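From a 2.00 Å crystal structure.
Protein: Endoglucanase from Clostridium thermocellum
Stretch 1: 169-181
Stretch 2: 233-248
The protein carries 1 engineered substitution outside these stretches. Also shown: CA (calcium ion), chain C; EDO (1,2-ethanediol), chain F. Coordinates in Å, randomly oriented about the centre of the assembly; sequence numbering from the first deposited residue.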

# COMPACT_ATOMS: atom_id res chain seq x y z
N ARG A 169 -5.71 3.52 3.72
CA ARG A 169 -4.94 4.72 4.05
C ARG A 169 -5.85 5.77 4.70
O ARG A 169 -6.85 6.19 4.11
N ILE A 170 -5.51 6.17 5.92
CA ILE A 170 -6.37 7.02 6.73
C ILE A 170 -5.55 8.17 7.31
O ILE A 170 -4.58 7.94 8.03
N TRP A 171 -5.95 9.39 6.98
CA TRP A 171 -5.33 10.59 7.53
C TRP A 171 -6.08 10.95 8.81
O TRP A 171 -7.25 11.31 8.77
N ILE A 172 -5.39 10.85 9.94
CA ILE A 172 -6.01 11.08 11.24
C ILE A 172 -5.48 12.38 11.86
O ILE A 172 -4.27 12.54 12.00
N PRO A 173 -6.39 13.32 12.23
CA PRO A 173 -5.97 14.60 12.80
C PRO A 173 -5.67 14.52 14.30
O PRO A 173 -6.17 13.62 14.99
N SER A 174 -4.87 15.47 14.78
CA SER A 174 -4.53 15.56 16.20
C SER A 174 -5.56 16.39 16.96
O SER A 174 -6.30 17.18 16.36
N GLY A 175 -5.61 16.20 18.28
CA GLY A 175 -6.54 16.92 19.14
C GLY A 175 -8.00 16.56 18.91
O GLY A 175 -8.89 17.39 19.13
N ALA A 176 -8.25 15.34 18.45
CA ALA A 176 -9.61 14.85 18.20
C ALA A 176 -10.15 14.11 19.42
O ALA A 176 -9.38 13.47 20.14
N PRO A 177 -11.48 14.20 19.66
CA PRO A 177 -12.10 13.51 20.80
C PRO A 177 -12.32 12.01 20.53
O PRO A 177 -13.44 11.51 20.68
N ILE A 178 -11.26 11.30 20.15
CA ILE A 178 -11.40 9.89 19.82
C ILE A 178 -10.50 8.99 20.68
O ILE A 178 -9.41 9.40 21.09
N ALA A 179 -10.99 7.79 20.96
CA ALA A 179 -10.26 6.80 21.75
C ALA A 179 -9.50 5.85 20.83
O ALA A 179 -8.35 5.48 21.10
N ALA A 180 -10.16 5.46 19.74
CA ALA A 180 -9.64 4.45 18.84
C ALA A 180 -10.24 4.60 17.46
O ALA A 180 -11.27 5.25 17.27
N ILE A 181 -9.57 3.99 16.49
CA ILE A 181 -10.04 3.93 15.12
C ILE A 181 -9.78 2.51 14.62
O ILE A 181 -8.81 1.87 15.04
N ILE A 233 -14.67 1.90 8.17
CA ILE A 233 -13.83 2.37 9.25
C ILE A 233 -14.74 2.85 10.37
O ILE A 233 -15.71 3.58 10.14
N GLN A 234 -14.43 2.39 11.58
CA GLN A 234 -15.15 2.80 12.77
C GLN A 234 -14.25 3.66 13.66
O GLN A 234 -13.07 3.35 13.85
N VAL A 235 -14.83 4.73 14.20
CA VAL A 235 -14.16 5.57 15.19
C VAL A 235 -14.94 5.54 16.51
O VAL A 235 -16.16 5.64 16.51
N GLN A 236 -14.23 5.37 17.62
CA GLN A 236 -14.83 5.49 18.95
C GLN A 236 -14.56 6.90 19.47
O GLN A 236 -13.41 7.33 19.57
N THR A 237 -15.63 7.61 19.80
CA THR A 237 -15.52 8.97 20.31
C THR A 237 -15.69 8.98 21.83
O THR A 237 -16.43 8.17 22.39
N ILE A 238 -14.97 9.89 22.50
CA ILE A 238 -14.95 9.93 23.96
C ILE A 238 -15.45 11.24 24.56
O ILE A 238 -15.72 11.31 25.76
N ASP A 239 -15.58 12.26 23.72
CA ASP A 239 -16.06 13.57 24.15
C ASP A 239 -16.74 14.31 22.99
O ASP A 239 -16.74 13.82 21.86
N GLU A 240 -17.34 15.46 23.30
CA GLU A 240 -17.88 16.36 22.28
C GLU A 240 -16.76 16.91 21.40
O GLU A 240 -15.62 17.07 21.86
N GLY A 241 -17.08 17.20 20.15
CA GLY A 241 -16.12 17.81 19.23
C GLY A 241 -16.34 17.43 17.78
O GLY A 241 -16.99 16.44 17.47
N GLU A 242 -15.77 18.24 16.89
CA GLU A 242 -15.82 17.99 15.45
C GLU A 242 -14.41 17.76 14.92
O GLU A 242 -13.48 18.48 15.27
N PHE A 243 -14.27 16.72 14.09
CA PHE A 243 -12.98 16.35 13.51
C PHE A 243 -13.14 15.77 12.11
O PHE A 243 -14.21 15.25 11.75
N THR A 244 -12.07 15.85 11.31
CA THR A 244 -12.13 15.39 9.93
C THR A 244 -11.05 14.36 9.62
O THR A 244 -9.85 14.61 9.80
N ILE A 245 -11.51 13.20 9.16
CA ILE A 245 -10.64 12.11 8.76
C ILE A 245 -10.67 12.01 7.24
O ILE A 245 -11.70 12.23 6.62
N TYR A 246 -9.51 11.72 6.65
CA TYR A 246 -9.43 11.49 5.21
C TYR A 246 -9.12 10.03 4.94
O TYR A 246 -8.35 9.40 5.67
N VAL A 247 -9.75 9.49 3.90
CA VAL A 247 -9.64 8.08 3.54
C VAL A 247 -9.44 7.97 2.04
O VAL A 247 -10.17 8.59 1.27
N ASP A 248 -8.46 7.18 1.62
CA ASP A 248 -8.16 7.04 0.20
C ASP A 248 -7.42 5.76 -0.06
O ASP A 248 -6.81 5.19 0.86

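Two strands that pair at their backbones still have to fit at their side chains, and this endoglucanase shows how small hydrophobic shapes interlock around two separate antiparallel ladders. At the first, Trp-171 N donates to Tyr-246 O at 2.7 Å, a pairing that sets the two aromatic side chains on the same face of the sheet. Trp-171 (chi1 t) and Tyr-246 (chi1 m) do not lie flat on each other: the edge of the tyrosine ring is directed at the face of the indole, planes at 85° and centroids of the six-membered rings 5.7 Å apart. The neighbouring Ile-170, an m rotamer, projects to the other face, where its CG2 lies 3.5 Å from Ile-245 CG2 and its CD1 3.8 Å from Ile-233 CD1.

Between the ladders the loop supplies compact bumps. Pro-173 CD rests 3.9 Å from Ile-245 CG1, and Ala-176 CB lies 3.9 Å from Phe-243 CB. Phe-243, with chi1 p, receives Ile-178 over one ring face, CG2 being 3.7 Å from the ring centroid, while Pro-177 CD comes to 3.5 Å from Phe-243 CD1. The proline also fills the hollow over Gly-241, its CG 4.0 Å from Gly-241 CA; a CB on that glycine would clash with it.

At the second ladder, Ile-181 (chi1 and chi2 t) spreads between neighbours: its CG1 is 3.7 Å from Ile-233 CG2, and its CD1 is 3.7 Å from Val-235 CG2 and 4.0 Å from Ile-245 CD1. Ala-179 CB meets Ile-238 CG2 at 3.5 Å nearer the surface.

Polar groups serve the margins. One water donates to both Gly-175 O (3.1 Å) and Glu-242 O (3.0 Å), bridging the stretches, while Asp-248 turns its carboxylate away to bind calcium through OD1 (2.6 Å) and OD2 (2.5 Å).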

# COMPACT_ATOMS: atom_id res chain seq x y z
CB ARG A 169 -4.22 5.30 2.83
CG ARG A 169 -2.98 4.51 2.43
CD ARG A 169 -3.30 3.36 1.48
NE ARG A 169 -2.07 2.71 1.03
CZ ARG A 169 -1.96 1.97 -0.08
NH1 ARG A 169 -3.01 1.79 -0.88
NH2 ARG A 169 -0.80 1.42 -0.40
CB ILE A 170 -7.06 6.20 7.88
CG1 ILE A 170 -7.68 4.91 7.34
CG2 ILE A 170 -8.12 7.04 8.60
CD1 ILE A 170 -8.08 3.89 8.43
CB TRP A 171 -5.40 11.74 6.52
CG TRP A 171 -4.44 12.87 6.78
CD1 TRP A 171 -3.20 13.02 6.24
CD2 TRP A 171 -4.65 14.02 7.62
NE1 TRP A 171 -2.61 14.18 6.69
CE2 TRP A 171 -3.48 14.81 7.54
CE3 TRP A 171 -5.71 14.44 8.44
CZ2 TRP A 171 -3.34 16.02 8.25
CZ3 TRP A 171 -5.57 15.64 9.14
CH2 TRP A 171 -4.39 16.41 9.04
CB ILE A 172 -5.79 9.87 12.18
CG1 ILE A 172 -6.38 8.60 11.54
CG2 ILE A 172 -6.37 10.12 13.57
CD1 ILE A 172 -5.73 7.31 11.98
CB PRO A 173 -7.18 15.49 12.55
CG PRO A 173 -8.35 14.55 12.68
CD PRO A 173 -7.86 13.21 12.14
CB SER A 174 -3.14 16.18 16.37
OG SER A 174 -3.08 17.44 15.73
CB ALA A 176 -9.64 13.95 16.96
CB PRO A 177 -13.44 14.22 20.93
CG PRO A 177 -13.78 14.62 19.54
CD PRO A 177 -12.47 14.98 18.90
CB ILE A 178 -11.22 9.61 18.28
CG1 ILE A 178 -9.77 9.35 17.90
CG2 ILE A 178 -11.76 10.77 17.44
CD1 ILE A 178 -9.63 8.49 16.65
CB ALA A 179 -11.22 6.02 22.63
CB ALA A 180 -9.94 3.04 19.38
CB ILE A 181 -9.35 5.01 14.25
CG1 ILE A 181 -9.99 5.11 12.87
CG2 ILE A 181 -7.83 4.79 14.18
CD1 ILE A 181 -9.70 6.42 12.16
CB ILE A 233 -12.88 3.50 8.78
CG1 ILE A 233 -11.99 3.00 7.64
CG2 ILE A 233 -12.02 4.01 9.95
CD1 ILE A 233 -11.47 4.09 6.76
CB GLN A 234 -15.64 1.57 13.55
CG GLN A 234 -16.59 1.91 14.69
CD GLN A 234 -17.04 0.69 15.47
OE1 GLN A 234 -16.28 0.13 16.25
NE2 GLN A 234 -18.29 0.29 15.27
CB VAL A 235 -14.01 7.03 14.70
CG1 VAL A 235 -13.44 7.90 15.77
CG2 VAL A 235 -13.09 7.07 13.52
CB GLN A 236 -14.28 4.43 19.92
CG GLN A 236 -14.97 4.41 21.29
CD GLN A 236 -14.13 3.77 22.39
OE1 GLN A 236 -13.30 2.89 22.13
NE2 GLN A 236 -14.34 4.21 23.62
CB THR A 237 -16.53 9.92 19.64
OG1 THR A 237 -17.87 9.50 19.94
CG2 THR A 237 -16.32 9.95 18.12
CB ILE A 238 -13.56 9.58 24.54
CG1 ILE A 238 -12.45 10.31 23.77
CG2 ILE A 238 -13.36 8.06 24.50
CD1 ILE A 238 -11.29 10.76 24.65
CB ASP A 239 -14.90 14.41 24.70
CG ASP A 239 -15.36 15.45 25.72
OD1 ASP A 239 -16.58 15.64 25.93
OD2 ASP A 239 -14.47 16.09 26.33
CB GLU A 240 -18.61 17.53 22.94
CG GLU A 240 -20.06 17.28 23.30
CD GLU A 240 -20.70 18.47 23.99
OE1 GLU A 240 -20.55 19.61 23.49
OE2 GLU A 240 -21.35 18.27 25.04
CB GLU A 242 -16.48 19.17 14.73
CG GLU A 242 -16.80 18.91 13.25
CD GLU A 242 -17.46 20.11 12.57
OE1 GLU A 242 -17.38 21.24 13.11
OE2 GLU A 242 -18.08 19.93 11.49
CB PHE A 243 -12.22 15.37 14.43
CG PHE A 243 -12.97 14.10 14.74
CD1 PHE A 243 -13.88 14.04 15.80
CD2 PHE A 243 -12.76 12.95 13.99
CE1 PHE A 243 -14.58 12.87 16.09
CE2 PHE A 243 -13.45 11.77 14.27
CZ PHE A 243 -14.36 11.73 15.33
CB THR A 244 -12.08 16.58 8.92
OG1 THR A 244 -13.26 17.38 9.10
CG2 THR A 244 -12.06 16.08 7.48
CB ILE A 245 -11.08 10.79 9.44
CG1 ILE A 245 -10.66 10.80 10.91
CG2 ILE A 245 -10.52 9.56 8.71
CD1 ILE A 245 -11.50 9.92 11.79
CB TYR A 246 -8.37 12.40 4.57
CG TYR A 246 -8.68 13.88 4.72
CD1 TYR A 246 -8.33 14.57 5.87
CD2 TYR A 246 -9.33 14.58 3.70
CE1 TYR A 246 -8.62 15.92 6.02
CE2 TYR A 246 -9.62 15.93 3.84
CZ TYR A 246 -9.25 16.60 5.00
OH TYR A 246 -9.52 17.94 5.14
CB VAL A 247 -10.91 7.28 3.93
CG1 VAL A 247 -10.76 5.80 3.56
CG2 VAL A 247 -11.23 7.43 5.43
CB ASP A 248 -7.32 8.22 -0.32
CG ASP A 248 -7.27 8.29 -1.84
OD1 ASP A 248 -8.16 7.71 -2.50
OD2 ASP A 248 -6.33 8.91 -2.39
CA CA C . -7.22 8.63 -4.72
C1 EDO F . -21.30 -0.76 13.18
O1 EDO F . -21.28 -0.69 11.75
C2 EDO F . -20.71 -2.08 13.65
O2 EDO F . -20.39 -1.99 15.04
O HOH W 1 -11.38 17.81 17.29